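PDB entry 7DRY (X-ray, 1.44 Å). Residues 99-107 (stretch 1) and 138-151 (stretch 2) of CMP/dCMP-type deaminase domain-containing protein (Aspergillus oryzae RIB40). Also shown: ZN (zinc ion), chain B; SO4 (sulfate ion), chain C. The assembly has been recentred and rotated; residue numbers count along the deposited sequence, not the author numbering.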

# COMPACT_ATOMS: atom_id res chain seq x y z
N MET A 99 -2.77 -0.28 5.51
CA MET A 99 -1.78 -0.06 6.55
C MET A 99 -0.56 0.67 5.99
O MET A 99 -0.30 0.63 4.78
N GLU A 100 0.17 1.35 6.87
CA GLU A 100 1.37 2.07 6.50
C GLU A 100 2.33 1.15 5.74
O GLU A 100 2.56 0.02 6.19
N PRO A 101 2.89 1.58 4.61
CA PRO A 101 3.87 0.72 3.92
C PRO A 101 5.09 0.43 4.78
O PRO A 101 5.62 1.31 5.46
N CYS A 102 5.53 -0.82 4.74
CA CYS A 102 6.62 -1.23 5.60
C CYS A 102 7.97 -0.69 5.12
O CYS A 102 8.21 -0.54 3.91
N GLY A 103 8.84 -0.41 6.08
CA GLY A 103 10.19 0.00 5.77
C GLY A 103 11.22 -1.03 6.18
O GLY A 103 12.42 -0.86 5.93
N LYS A 104 10.75 -2.09 6.83
CA LYS A 104 11.56 -3.20 7.29
C LYS A 104 10.68 -4.44 7.26
O LYS A 104 9.48 -4.35 7.54
N ARG A 105 11.25 -5.58 6.91
CA ARG A 105 10.52 -6.84 6.88
C ARG A 105 11.29 -7.90 7.64
O ARG A 105 12.52 -7.86 7.71
N LEU A 106 10.55 -8.85 8.22
CA LEU A 106 11.20 -9.95 8.94
C LEU A 106 11.90 -10.89 7.98
O LEU A 106 12.99 -11.40 8.29
N SER A 107 11.29 -11.15 6.83
CA SER A 107 11.95 -11.90 5.78
C SER A 107 13.02 -11.04 5.12
O SER A 107 13.19 -9.85 5.44
N GLY A 138 2.19 -3.40 7.94
CA GLY A 138 1.69 -4.76 7.85
C GLY A 138 2.76 -5.78 8.13
O GLY A 138 3.02 -6.67 7.32
N THR A 139 3.41 -5.64 9.29
CA THR A 139 4.47 -6.53 9.75
C THR A 139 4.43 -6.54 11.26
O THR A 139 3.82 -5.67 11.89
N PHE A 140 5.11 -7.53 11.85
CA PHE A 140 5.23 -7.54 13.30
C PHE A 140 6.22 -6.50 13.81
O PHE A 140 6.25 -6.25 15.02
N VAL A 141 7.03 -5.90 12.94
CA VAL A 141 8.07 -4.99 13.44
C VAL A 141 7.45 -3.73 14.02
O VAL A 141 7.95 -3.17 15.00
N GLY A 142 6.33 -3.27 13.44
CA GLY A 142 5.68 -2.06 13.92
C GLY A 142 6.52 -0.83 13.65
O GLY A 142 7.59 -0.87 13.04
N GLY A 143 6.01 0.31 14.12
CA GLY A 143 6.75 1.55 14.07
C GLY A 143 6.37 2.45 12.91
O GLY A 143 5.34 2.29 12.25
N SER A 144 7.25 3.42 12.65
CA SER A 144 7.00 4.48 11.69
C SER A 144 8.13 4.63 10.67
O SER A 144 8.18 5.65 9.97
N GLU A 145 9.03 3.65 10.57
CA GLU A 145 10.20 3.81 9.71
C GLU A 145 9.80 4.00 8.25
O GLU A 145 10.47 4.73 7.51
N GLY A 146 8.70 3.37 7.82
CA GLY A 146 8.25 3.56 6.45
C GLY A 146 7.94 5.01 6.14
O GLY A 146 8.38 5.55 5.12
N CYS A 147 7.21 5.67 7.03
CA CYS A 147 6.85 7.07 6.83
C CYS A 147 8.09 7.96 6.78
O CYS A 147 8.18 8.87 5.95
N GLN A 148 9.07 7.69 7.65
CA GLN A 148 10.31 8.46 7.64
C GLN A 148 11.03 8.34 6.30
O GLN A 148 11.52 9.34 5.76
N MET A 149 11.09 7.13 5.74
CA MET A 149 11.77 6.94 4.47
C MET A 149 11.02 7.61 3.32
O MET A 149 11.65 8.15 2.40
N LEU A 150 9.69 7.56 3.34
CA LEU A 150 8.92 8.25 2.31
C LEU A 150 9.22 9.75 2.33
O LEU A 150 9.51 10.35 1.29
N THR A 151 9.16 10.35 3.52
CA THR A 151 9.46 11.77 3.65
C THR A 151 10.85 12.08 3.13
O THR A 151 11.05 13.03 2.36

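Stretch 2 begins at Gly138, which lies against the thioether of Met99: with chi1 m, chi2 t and chi3 p, Met99 brings SD to 3.9 Å from Gly138 CA. Thr139 follows, pointing toward stretch 1 in the p rotamer, and its two branches take different tasks. The methyl CG2 sits 3.8 Å from Cys102 CB and 3.8 Å from Lys104 O, while OG1 accepts a hydrogen bond from Val141 N (3.2 Å). Cys102 turns its sulfur to the zinc ion, with Cys102 SG 2.2 Å from ZN; the metal also holds a water and two atoms from elsewhere in the structure.

Phe140 and Val141, both m, form an apolar patch with Leu106 (m, t). Leu106 leaves its backbone sideways, yet its end comes nearer: CD1 is 4.0 Å from Phe140 CB, and Leu106 CG is 4.0 Å from Val141 CG1. Nearby, Leu106 N donates to sulfate O4 (2.9 Å), and Arg105, whose CB points away from stretch 2, donates from NE to sulfate O3 (2.9 Å).

Gly142 and Gly143 have positive phi; at Gly143 a CB would jam against the preceding carbonyl, so the backbone itself calls for glycine. Beyond them the helix starts, with Ser144 at the N-cap position but making no side-chain capping bond. The polar centre here is Glu100, buried and extended (t, t), which reaches past Ser144 so that its OE2 accepts a hydrogen bond from Cys147 N (3.1 Å, 146°). A carboxylate thus meets an amide in the first turn of the helix, where NH groups lack partners within the helix.

Glu145 (t, t) starts out sideways, but its carboxylate returns to place OE2 3.7 Å from Lys104 CB. Gly146 gives the closest CA-to-CA approach, its CA 4.1 Å from Gly103 CA. A CB here would fall 2.1 Å from Pro101 O, a clash; instead Gly146 CA makes a straight CA-H...O contact to Pro101 O at 3.6 Å. Water 1 accepts from Gly103 N (3.1 Å) and, weakly, from Gly146 N (3.4 Å).

Cys147 (m) points sideways, its SG 3.3 Å from Glu100 OE2. Met149 (m, t, m) points toward stretch 1 and lays CE 3.3 Å from Gly103 CA, filling the space where a CB on Gly103 would clash. Leu150 (m, t) closes the contact, its CD1 3.9 Å from Pro101 CG. Bare glycines admit close backbones and a methionine tip, while one buried carboxylate engages the helix start.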

# COMPACT_ATOMS: atom_id res chain seq x y z
CB MET A 99 -1.35 -1.39 7.18
CG MET A 99 -2.51 -2.18 7.80
SD MET A 99 -1.99 -3.63 8.72
CE MET A 99 -1.29 -2.88 10.20
CB GLU A 100 2.06 2.56 7.78
CG GLU A 100 3.41 3.22 7.56
CD GLU A 100 4.15 3.45 8.87
OE1 GLU A 100 3.61 3.09 9.93
OE2 GLU A 100 5.28 3.98 8.83
CB PRO A 101 4.25 1.54 2.68
CG PRO A 101 3.73 2.93 2.93
CD PRO A 101 2.56 2.79 3.85
CB CYS A 102 6.68 -2.76 5.74
SG CYS A 102 7.03 -3.70 4.20
CB LYS A 104 12.07 -2.95 8.71
CG LYS A 104 13.02 -4.01 9.24
CD LYS A 104 13.99 -3.43 10.25
CE LYS A 104 14.62 -4.52 11.11
NZ LYS A 104 13.91 -4.67 12.41
CB ARG A 105 10.24 -7.30 5.44
CG ARG A 105 9.21 -6.45 4.73
CD ARG A 105 8.86 -6.97 3.34
NE ARG A 105 8.31 -8.32 3.40
CZ ARG A 105 7.73 -8.94 2.38
NH1 ARG A 105 7.27 -10.18 2.54
NH2 ARG A 105 7.62 -8.34 1.20
CB LEU A 106 10.17 -10.70 9.78
CG LEU A 106 9.83 -9.99 11.09
CD1 LEU A 106 8.71 -10.69 11.83
CD2 LEU A 106 11.08 -9.92 11.93
CB SER A 107 10.91 -12.38 4.77
OG SER A 107 10.37 -11.28 4.05
CB THR A 139 5.87 -6.01 9.38
OG1 THR A 139 6.10 -4.77 10.07
CG2 THR A 139 6.04 -5.82 7.88
CB PHE A 140 5.65 -8.93 13.78
CG PHE A 140 4.57 -9.97 13.68
CD1 PHE A 140 3.44 -9.90 14.48
CD2 PHE A 140 4.70 -11.04 12.81
CE1 PHE A 140 2.45 -10.87 14.40
CE2 PHE A 140 3.71 -12.01 12.71
CZ PHE A 140 2.59 -11.93 13.51
CB VAL A 141 9.15 -4.71 12.37
CG1 VAL A 141 9.70 -6.02 11.80
CG2 VAL A 141 8.67 -3.75 11.29
CB SER A 144 6.79 5.81 12.42
OG SER A 144 6.80 6.91 11.53
CB GLU A 145 11.14 2.61 9.89
CG GLU A 145 12.44 2.72 9.13
CD GLU A 145 13.26 1.44 9.16
OE1 GLU A 145 14.34 1.42 8.53
OE2 GLU A 145 12.83 0.47 9.81
CB CYS A 147 5.93 7.50 7.97
SG CYS A 147 4.25 6.94 7.72
CB GLN A 148 11.21 8.01 8.79
CG GLN A 148 10.54 8.08 10.15
CD GLN A 148 11.38 7.46 11.24
OE1 GLN A 148 12.51 7.03 11.01
NE2 GLN A 148 10.83 7.39 12.45
CB MET A 149 11.96 5.45 4.18
CG MET A 149 13.24 4.89 4.72
SD MET A 149 13.30 3.12 4.47
CE MET A 149 12.26 2.61 5.80
CB LEU A 150 7.42 8.00 2.51
CG LEU A 150 6.94 6.58 2.24
CD1 LEU A 150 5.50 6.43 2.70
CD2 LEU A 150 7.09 6.21 0.76
CB THR A 151 9.31 12.20 5.11
OG1 THR A 151 7.96 11.97 5.54
CG2 THR A 151 9.66 13.68 5.27
ZN ZN B . 5.17 -4.17 3.08
S SO4 C . 7.45 -10.25 6.61
O1 SO4 C . 6.21 -9.73 6.01
O2 SO4 C . 7.21 -11.63 7.01
O3 SO4 C . 8.52 -10.22 5.62
O4 SO4 C . 7.74 -9.38 7.73
O HOH W 1 7.92 0.28 8.94
O HOH W 2 3.28 -3.44 4.61